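PDB 4UEJ: galactitol 1-phosphate 5-dehydrogenase from Escherichia coli, which oxidises galactitol 1-phosphate to D-tagatose 6-phosphate with NAD(+) as electron acceptor, as a zinc-dependent homodimeric dehydrogenase of galactitol metabolism. Local coordinates for residues I167-T171 with I172-A176; A190-S194 with S195-A199; L266-T269 with S270-G274. All blocks are in the same frame, centred on the assembly; numbering follows the deposited sequence. Where two conformers were deposited one is given.

All three contacts are turns from strand to helix. Contacts 1 and 2 are neighbours: their centres lie about 10 Å apart, strands 163-167 and 187-192 pair in the parallel sheet, and Ala169 N in contact 1 is hydrogen-bonded to Asp192 OD1 in contact 2. Contact 1 is mostly buried and built from glycines, backbone bonds and leucine packing. Contact 2 is half open: Leu198 supplies its apolar side, and an aspartate, a lysine chain and water the polar one. The centre of contact 3 is about 25 Å from that of contact 1; partly buried, it lies at the dimer interface, and there the hydroxyl of Thr269 caps the helix.

Contact 1 of 3, residues I167-T171 with I172-A176; sequences IGAGT and IGLLA
Thr171 and Leu175, one helical turn apart, lie side by side and point the same way, the threonine methyl CG2 resting 3.7 Å from Leu175 CD1. The methyl reaches the leucine because OG1 stands beside the backbone N of Thr171 (chi1 -57°), which puts CG2 anti to that nitrogen. A threonine thus offers carbon to its neighbour while its hydroxyl stays off the leucine. In the same turn, Leu175 N donates to Thr171 O at 2.9 Å, with the donor tilted 20° from the carbonyl plane.

Leu174 turns to another side of the helix and back over the loop. Its CG sits 3.4 Å from Gly170 O and its CD1 3.5 Å from Ala169 O, while CD2 approaches the small methyl of Ala169. Gly170, the N-cap residue, receives a nearly straight bond from Leu174 N, the donor arriving close to the line of the C=O.

Gly173 faces the loop with no side chain, and its CA lies 3.4 Å from Gly168 O in a CA-H...O contact; a beta carbon would collide with that oxygen. Gly168 has backbone angles that would press a beta carbon against the preceding carbonyl. A water accepts from Gly173 N and, weakly, from Gly170 N, bridging loop and first turn. Gly168, Gly170 and Gly173 fit the GxGxxG pattern of a Rossmann fold, consistent with the use of NAD by this enzyme.

The loop leaves strand 163-167 in the parallel sheet, where Ile167 pairs with strand 231-235 and Gly168 with Ile191. Helix 171-182 then packs through Ile172 and Leu175 against helix 143-155, while Leu174 meets Phe204 and Leu316.

Contact 2 of 3, residues A190-S194 with S195-A199; sequences AIDIS and SEKLA
Ser195 turns the chain into the helix, bringing Lys197 and Leu198 against the strand end, and a small polar residue suits this exposed bend. Lys197 lays its aliphatic chain beside the strand end, CD 4.2 Å from Asp192 OD2, while its NZ is hydrogen-bonded to Met338 O. Asp192 OD2 accepts from Ser194 N at 3.2 Å, from above the carboxylate plane, forming an Asx turn, and OD1 accepts from Ala169 N of the glycine-rich loop. With CG anti to its backbone N (chi1 -162°), the carboxylate reaches both. Its place at the end of the second strand is consistent with the acidic residue that usually binds the adenosine ribose in NAD-dependent Rossmann folds.

Leu198 supplies the apolar part. Its CD2 touches both Asp192 CB, 3.9 Å away, and Ala190 CB, at 4.2 Å, while CD1 lies 3.5 Å from Ser194 O. The small methyl of Ala190 lets the branched leucine approach the strand. An alanine here has neither CG nor the two methyls, and is likely to open a gap beside Ala190 and Asp192 CB.

Strand 187-192, helix 196-203 and strand 208-211 form a beta-alpha-beta unit, with Leu198 touching Thr209 and strand 187-192 between strands 163-167 and 208-211.

Contact 3 of 3, residues L266-T269 with S270-G274; sequences LHLT and SATFG. With ZN (zinc ion), chain E.
This is an N-terminal helix cap, made where the short strand 266-268 turns into helix 270-278 at the dimer interface, the two short axes standing at 88°. The capping residue is Thr269, whose OG1 accepts from Thr272 N at 3.0 Å. The hydroxyl reaches that N-H because OG1 lies between the backbone N and the carbonyl carbon of Thr269 (chi1 65°). Threonine suits the place because its short side chain bends back over the first turn and satisfies an amide that has no earlier helical carbonyl to use. The next backbone bond, Phe273 N to Thr269 O at 2.9 Å, is almost straight.

Thr272 crosses Thr269 obliquely and shows two faces. Its OG1 is hydrogen-bonded to Glu248 and takes a bond of 2.7 Å from a water that also accepts from Thr269 N. Its methyl CG2 meets Leu268 CD2 at 3.9 Å, the two side chains crossing at about a right angle, which gives the turn a buried apolar side.

On the strand, His267 ND1 binds a zinc ion at 2.0 Å, together with a water and His267 ND1 of the second subunit. Leu266, His267 and Leu268 pair antiparallel with a strand of that subunit, continuing the sheet across the interface, while Leu266 and Thr272 pack on helix 240-249 of their own chain.

Contact 1 of 3, residues I167-T171 with I172-A176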
ATOM      1  N   ILE A 167       7.210  13.834  -4.155  1.00  8.81           N
ATOM      2  CA  ILE A 167       6.283  14.841  -3.668  1.00  9.69           C
ATOM      3  C   ILE A 167       6.863  15.412  -2.379  1.00 13.73           C
ATOM      4  O   ILE A 167       7.133  14.687  -1.423  1.00 14.27           O
ATOM      5  CB  ILE A 167       4.867  14.262  -3.435  1.00 10.01           C
ATOM      6  CG1 ILE A 167       4.307  13.674  -4.729  1.00 10.32           C
ATOM      7  CG2 ILE A 167       3.931  15.340  -2.935  1.00 11.15           C
ATOM      8  CD1 ILE A 167       3.051  12.814  -4.496  1.00 12.58           C
ATOM      9  N   GLY A 168       7.093  16.715  -2.367  1.00 11.17           N
ATOM     10  CA  GLY A 168       7.739  17.327  -1.225  1.00 12.19           C
ATOM     11  C   GLY A 168       9.159  17.673  -1.606  1.00 12.75           C
ATOM     12  O   GLY A 168       9.938  16.794  -1.984  1.00 14.16           O
ATOM     13  N   ALA A 169       9.481  18.958  -1.531  1.00 14.55           N
ATOM     14  CA  ALA A 169      10.798  19.444  -1.929  1.00 16.92           C
ATOM     15  C   ALA A 169      11.571  19.981  -0.728  1.00 13.96           C
ATOM     16  O   ALA A 169      12.311  20.966  -0.836  1.00 17.19           O
ATOM     17  CB  ALA A 169      10.664  20.518  -3.009  1.00 18.53           C
ATOM     18  N   GLY A 170      11.388  19.331   0.418  1.00 16.78           N
ATOM     19  CA  GLY A 170      12.233  19.563   1.575  1.00 16.14           C
ATOM     20  C   GLY A 170      13.549  18.855   1.340  1.00 13.65           C
ATOM     21  O   GLY A 170      13.777  18.318   0.259  1.00 13.87           O
ATOM     22  N   THR A 171      14.438  18.842   2.326  1.00 11.30           N
ATOM     23  CA  THR A 171      15.748  18.251   2.079  1.00 10.78           C
ATOM     24  C   THR A 171      15.684  16.780   1.663  1.00  9.68           C
ATOM     25  O   THR A 171      16.358  16.362   0.733  1.00 10.48           O
ATOM     26  CB  THR A 171      16.653  18.380   3.296  1.00 13.83           C
ATOM     27  OG1 THR A 171      16.758  19.766   3.634  1.00 15.34           O
ATOM     28  CG2 THR A 171      18.035  17.838   2.972  1.00 16.98           C
ATOM     29  N   ILE A 172      14.873  15.991   2.366  0.71 11.00           N
ATOM     30  CA  ILE A 172      14.736  14.583   2.037  0.71 13.33           C
ATOM     31  C   ILE A 172      14.302  14.405   0.588  0.71  8.16           C
ATOM     32  O   ILE A 172      14.888  13.620  -0.154  0.71  7.74           O
ATOM     33  CB  ILE A 172      13.718  13.883   2.957  0.71 12.25           C
ATOM     34  CG1 ILE A 172      14.185  13.951   4.409  0.71 18.56           C
ATOM     35  CG2 ILE A 172      13.527  12.429   2.533  0.71 11.83           C
ATOM     36  CD1 ILE A 172      15.500  13.269   4.627  0.71 15.28           C
ATOM     37  N   GLY A 173      13.284  15.151   0.191  1.00  8.55           N
ATOM     38  CA  GLY A 173      12.799  15.109  -1.184  1.00 10.41           C
ATOM     39  C   GLY A 173      13.816  15.535  -2.232  1.00 12.14           C
ATOM     40  O   GLY A 173      13.953  14.898  -3.278  1.00  9.57           O
ATOM     41  N   LEU A 174      14.529  16.629  -1.974  1.00  9.31           N
ATOM     42  CA  LEU A 174      15.519  17.078  -2.930  1.00  9.72           C
ATOM     43  C   LEU A 174      16.647  16.067  -3.053  1.00 12.14           C
ATOM     44  O   LEU A 174      17.159  15.850  -4.142  1.00  9.35           O
ATOM     45  CB  LEU A 174      16.073  18.445  -2.530  1.00 10.73           C
ATOM     46  CG  LEU A 174      15.053  19.575  -2.646  1.00 11.55           C
ATOM     47  CD1 LEU A 174      15.575  20.874  -2.016  1.00 13.03           C
ATOM     48  CD2 LEU A 174      14.712  19.794  -4.121  1.00 12.62           C
ATOM     49  N   LEU A 175      17.047  15.456  -1.937  1.00  8.89           N
ATOM     50  CA  LEU A 175      18.079  14.414  -1.994  1.00  8.58           C
ATOM     51  C   LEU A 175      17.582  13.220  -2.808  1.00 10.66           C
ATOM     52  O   LEU A 175      18.323  12.649  -3.612  1.00  8.76           O
ATOM     53  CB  LEU A 175      18.492  13.967  -0.591  1.00  8.42           C
ATOM     54  CG  LEU A 175      19.330  15.020   0.170  1.00  9.65           C
ATOM     55  CD1 LEU A 175      19.377  14.658   1.663  1.00 14.70           C
ATOM     56  CD2 LEU A 175      20.717  15.109  -0.388  1.00  9.72           C
ATOM     57  N   ALA A 176      16.320  12.858  -2.595  1.00  8.14           N
ATOM     58  CA  ALA A 176      15.718  11.751  -3.322  1.00 11.38           C
ATOM     59  C   ALA A 176      15.719  11.987  -4.834  1.00  9.14           C
ATOM     60  O   ALA A 176      15.934  11.062  -5.616  1.00  8.18           O
ATOM     61  CB  ALA A 176      14.298  11.502  -2.823  1.00  7.09           C
TER
HETATM   62  O   HOH W   1      10.964  16.570   1.308  1.00 15.75           O

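Contact 2 of 3, residues A190-S194 with S195-A199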
ATOM      1  N   ALA A 190       9.116  16.486  -9.910  1.00 10.74           N
ATOM      2  CA  ALA A 190       9.040  16.972  -8.535  1.00 11.33           C
ATOM      3  C   ALA A 190       7.764  17.775  -8.315  1.00 11.44           C
ATOM      4  O   ALA A 190       7.385  18.566  -9.155  1.00 13.63           O
ATOM      5  CB  ALA A 190      10.272  17.819  -8.194  1.00 11.04           C
ATOM      6  N   ILE A 191       7.112  17.564  -7.174  1.00 11.60           N
ATOM      7  CA  ILE A 191       5.863  18.240  -6.863  1.00 11.99           C
ATOM      8  C   ILE A 191       5.939  18.912  -5.500  1.00 12.38           C
ATOM      9  O   ILE A 191       6.364  18.295  -4.538  1.00 14.85           O
ATOM     10  CB  ILE A 191       4.674  17.250  -6.885  1.00 11.58           C
ATOM     11  CG1 ILE A 191       4.626  16.500  -8.222  1.00 11.29           C
ATOM     12  CG2 ILE A 191       3.376  17.983  -6.594  1.00 15.12           C
ATOM     13  CD1 ILE A 191       3.446  15.506  -8.350  1.00 13.51           C
ATOM     14  N   ASP A 192       5.535  20.181  -5.417  1.00 14.11           N
ATOM     15  CA  ASP A 192       5.588  20.907  -4.147  1.00 19.46           C
ATOM     16  C   ASP A 192       4.597  22.065  -4.120  1.00 22.89           C
ATOM     17  O   ASP A 192       4.195  22.561  -5.172  1.00 22.79           O
ATOM     18  CB  ASP A 192       7.002  21.434  -3.883  1.00 19.73           C
ATOM     19  CG  ASP A 192       7.225  21.791  -2.423  1.00 28.44           C
ATOM     20  OD1 ASP A 192       7.193  20.878  -1.575  1.00 28.25           O
ATOM     21  OD2 ASP A 192       7.434  22.982  -2.115  1.00 31.12           O
ATOM     22  N   ILE A 193       4.206  22.482  -2.916  1.00 28.26           N
ATOM     23  CA  ILE A 193       3.247  23.580  -2.747  1.00 40.26           C
ATOM     24  C   ILE A 193       3.839  24.944  -3.098  1.00 45.27           C
ATOM     25  O   ILE A 193       3.102  25.872  -3.428  1.00 51.56           O
ATOM     26  CB  ILE A 193       2.693  23.654  -1.300  1.00 42.08           C
ATOM     27  CG1 ILE A 193       3.742  24.223  -0.340  1.00 42.06           C
ATOM     28  CG2 ILE A 193       2.200  22.288  -0.833  1.00 43.70           C
ATOM     29  CD1 ILE A 193       3.175  24.684   0.983  1.00 40.82           C
ATOM     30  N   SER A 194       5.162  25.070  -3.017  1.00 49.24           N
ATOM     31  CA  SER A 194       5.843  26.310  -3.386  1.00 52.90           C
ATOM     32  C   SER A 194       6.652  26.100  -4.656  1.00 49.69           C
ATOM     33  O   SER A 194       6.865  24.966  -5.071  1.00 48.20           O
ATOM     34  CB  SER A 194       6.755  26.797  -2.257  1.00 54.33           C
ATOM     35  OG  SER A 194       6.001  27.263  -1.153  1.00 56.95           O
ATOM     36  N   SER A 195       7.118  27.188  -5.263  1.00 41.32           N
ATOM     37  CA  SER A 195       7.770  27.101  -6.575  1.00 35.18           C
ATOM     38  C   SER A 195       9.281  27.302  -6.538  1.00 31.63           C
ATOM     39  O   SER A 195       9.977  27.170  -7.555  1.00 31.65           O
ATOM     40  CB  SER A 195       7.147  28.122  -7.526  1.00 39.83           C
ATOM     41  OG  SER A 195       7.249  29.435  -6.998  1.00 46.52           O
ATOM     42  N   GLU A 196       9.776  27.583  -5.345  1.00 41.09           N
ATOM     43  CA  GLU A 196      11.137  28.027  -5.178  1.00 52.40           C
ATOM     44  C   GLU A 196      12.111  26.868  -5.355  1.00 45.50           C
ATOM     45  O   GLU A 196      13.068  26.915  -6.144  1.00 47.27           O
ATOM     46  CB  GLU A 196      11.291  28.622  -3.803  1.00 65.64           C
ATOM     47  CG  GLU A 196      11.216  30.087  -3.870  1.00 73.43           C
ATOM     48  CD  GLU A 196      11.610  30.769  -2.585  1.00 77.83           C
ATOM     49  OE1 GLU A 196      11.937  30.063  -1.613  1.00 78.91           O
ATOM     50  OE2 GLU A 196      11.686  32.004  -2.593  1.00 78.99           O
ATOM     51  N   LYS A 197      11.833  25.808  -4.610  1.00 30.67           N
ATOM     52  CA  LYS A 197      12.647  24.609  -4.618  1.00 26.16           C
ATOM     53  C   LYS A 197      12.477  23.845  -5.926  1.00 15.51           C
ATOM     54  O   LYS A 197      13.266  22.955  -6.260  1.00 17.56           O
ATOM     55  CB  LYS A 197      12.267  23.746  -3.414  1.00 28.78           C
ATOM     56  CG  LYS A 197      12.448  24.482  -2.082  1.00 31.61           C
ATOM     57  CD  LYS A 197      11.388  24.102  -1.054  1.00 36.00           C
ATOM     58  CE  LYS A 197      11.707  24.703   0.322  1.00 40.81           C
ATOM     59  NZ  LYS A 197      10.791  24.187   1.387  1.00 41.79           N
ATOM     60  N   LEU A 198      11.446  24.208  -6.679  1.00 21.04           N
ATOM     61  CA  LEU A 198      11.158  23.506  -7.917  1.00 20.17           C
ATOM     62  C   LEU A 198      12.213  23.820  -8.974  1.00 15.95           C
ATOM     63  O   LEU A 198      12.641  22.921  -9.686  1.00 15.61           O
ATOM     64  CB  LEU A 198       9.745  23.840  -8.413  1.00 21.60           C
ATOM     65  CG  LEU A 198       8.628  23.194  -7.564  1.00 27.30           C
ATOM     66  CD1 LEU A 198       7.234  23.384  -8.176  1.00 27.66           C
ATOM     67  CD2 LEU A 198       8.892  21.716  -7.313  1.00 29.50           C
ATOM     68  N   ALA A 199      12.648  25.080  -9.071  1.00 22.45           N
ATOM     69  CA  ALA A 199      13.756  25.399  -9.967  1.00 19.69           C
ATOM     70  C   ALA A 199      14.985  24.612  -9.526  1.00 18.81           C
ATOM     71  O   ALA A 199      15.672  24.004 -10.339  1.00 16.76           O
ATOM     72  CB  ALA A 199      14.058  26.911  -9.991  1.00 19.14           C
TER
HETATM   73  O   HOH W   2       9.066  24.307  -3.373  1.00 32.94           O

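Contact 3 of 3, residues L266-T269 with S270-G274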
ATOM      1  N   LEU A 266      -6.069  11.317   8.025  1.00 18.51           N
ATOM      2  CA  LEU A 266      -6.227  11.216   6.588  1.00 15.08           C
ATOM      3  C   LEU A 266      -7.657  10.822   6.279  1.00 16.98           C
ATOM      4  O   LEU A 266      -8.083   9.741   6.656  1.00 16.23           O
ATOM      5  CB  LEU A 266      -5.250  10.186   6.010  1.00 16.09           C
ATOM      6  CG  LEU A 266      -5.324   9.915   4.507  1.00 14.48           C
ATOM      7  CD1 LEU A 266      -5.002  11.187   3.718  1.00 19.13           C
ATOM      8  CD2 LEU A 266      -4.371   8.794   4.125  1.00 17.79           C
ATOM      9  N   HIS A 267      -8.404  11.694   5.610  1.00 17.02           N
ATOM     10  CA  HIS A 267      -9.737  11.336   5.140  1.00 21.12           C
ATOM     11  C   HIS A 267      -9.671  11.098   3.642  1.00 21.07           C
ATOM     12  O   HIS A 267      -9.385  12.017   2.878  1.00 18.67           O
ATOM     13  CB  HIS A 267     -10.767  12.427   5.471  1.00 18.59           C
ATOM     14  CG  HIS A 267     -12.166  12.089   5.048  1.00 19.26           C
ATOM     15  ND1 HIS A 267     -13.197  11.921   5.947  1.00 20.45           N
ATOM     16  CD2 HIS A 267     -12.703  11.884   3.820  1.00 19.01           C
ATOM     17  CE1 HIS A 267     -14.307  11.625   5.292  1.00 20.89           C
ATOM     18  NE2 HIS A 267     -14.035  11.600   3.999  1.00 20.01           N
ATOM     19  N   LEU A 268      -9.919   9.868   3.214  1.00 20.57           N
ATOM     20  CA  LEU A 268      -9.986   9.596   1.785  1.00 17.65           C
ATOM     21  C   LEU A 268     -11.431   9.360   1.395  1.00 16.74           C
ATOM     22  O   LEU A 268     -12.133   8.595   2.043  1.00 21.37           O
ATOM     23  CB  LEU A 268      -9.133   8.385   1.404  1.00 17.52           C
ATOM     24  CG  LEU A 268      -7.618   8.453   1.603  1.00 21.32           C
ATOM     25  CD1 LEU A 268      -6.983   7.181   1.070  1.00 24.96           C
ATOM     26  CD2 LEU A 268      -7.027   9.673   0.920  1.00 22.04           C
ATOM     27  N   THR A 269     -11.881  10.022   0.340  1.00 16.91           N
ATOM     28  CA  THR A 269     -13.185   9.714  -0.212  1.00 16.69           C
ATOM     29  C   THR A 269     -13.191   8.270  -0.696  1.00 23.20           C
ATOM     30  O   THR A 269     -12.134   7.696  -0.969  1.00 20.12           O
ATOM     31  CB  THR A 269     -13.532  10.633  -1.372  1.00 23.05           C
ATOM     32  OG1 THR A 269     -12.618  10.374  -2.442  1.00 19.65           O
ATOM     33  CG2 THR A 269     -13.408  12.084  -0.945  1.00 26.33           C
ATOM     34  N   SER A 270     -14.374   7.680  -0.813  1.00 18.51           N
ATOM     35  CA  SER A 270     -14.468   6.325  -1.333  1.00 21.46           C
ATOM     36  C   SER A 270     -13.907   6.283  -2.752  1.00 16.85           C
ATOM     37  O   SER A 270     -13.336   5.276  -3.176  1.00 16.94           O
ATOM     38  CB  SER A 270     -15.916   5.825  -1.304  1.00 24.34           C
ATOM     39  OG  SER A 270     -16.772   6.716  -1.987  1.00 26.33           O
ATOM     40  N   ALA A 271     -14.064   7.394  -3.468  1.00 15.75           N
ATOM     41  CA  ALA A 271     -13.536   7.514  -4.816  1.00 18.98           C
ATOM     42  C   ALA A 271     -12.017   7.381  -4.805  1.00 18.04           C
ATOM     43  O   ALA A 271     -11.459   6.582  -5.559  1.00 15.96           O
ATOM     44  CB  ALA A 271     -13.952   8.839  -5.438  1.00 20.38           C
ATOM     45  N   THR A 272     -11.355   8.155  -3.949  1.00 17.89           N
ATOM     46  CA  THR A 272      -9.897   8.120  -3.877  1.00 17.21           C
ATOM     47  C   THR A 272      -9.421   6.762  -3.388  1.00 15.06           C
ATOM     48  O   THR A 272      -8.482   6.196  -3.944  1.00 13.07           O
ATOM     49  CB  THR A 272      -9.332   9.220  -2.949  1.00 17.52           C
ATOM     50  OG1 THR A 272      -9.738  10.508  -3.426  1.00 20.17           O
ATOM     51  CG2 THR A 272      -7.807   9.151  -2.894  1.00 17.22           C
ATOM     52  N   PHE A 273     -10.069   6.235  -2.349  1.00 15.07           N
ATOM     53  CA  PHE A 273      -9.706   4.909  -1.865  1.00 15.37           C
ATOM     54  C   PHE A 273      -9.855   3.893  -2.993  1.00 13.58           C
ATOM     55  O   PHE A 273      -8.992   3.043  -3.192  1.00 13.78           O
ATOM     56  CB  PHE A 273     -10.565   4.486  -0.673  1.00 15.72           C
ATOM     57  CG  PHE A 273     -10.312   3.070  -0.231  1.00 16.61           C
ATOM     58  CD1 PHE A 273      -9.285   2.783   0.647  1.00 20.80           C
ATOM     59  CD2 PHE A 273     -11.097   2.025  -0.709  1.00 20.84           C
ATOM     60  CE1 PHE A 273      -9.054   1.477   1.055  1.00 13.01           C
ATOM     61  CE2 PHE A 273     -10.859   0.721  -0.315  1.00 17.06           C
ATOM     62  CZ  PHE A 273      -9.836   0.450   0.567  1.00 13.37           C
ATOM     63  N   GLY A 274     -10.954   4.004  -3.727  1.00 13.09           N
ATOM     64  CA  GLY A 274     -11.243   3.119  -4.840  1.00 14.65           C
ATOM     65  C   GLY A 274     -10.162   3.110  -5.905  1.00 15.67           C
ATOM     66  O   GLY A 274      -9.941   2.092  -6.557  1.00 14.40           O
TER
HETATM   67 ZN    ZN E1349     -13.327  12.171   7.921  1.00 18.80          ZN
HETATM   68  O   HOH W   3      -9.917  11.686  -0.955  1.00 23.58           O
HETATM   69  O   HOH W   4     -13.378  14.373   8.228  1.00  7.40           O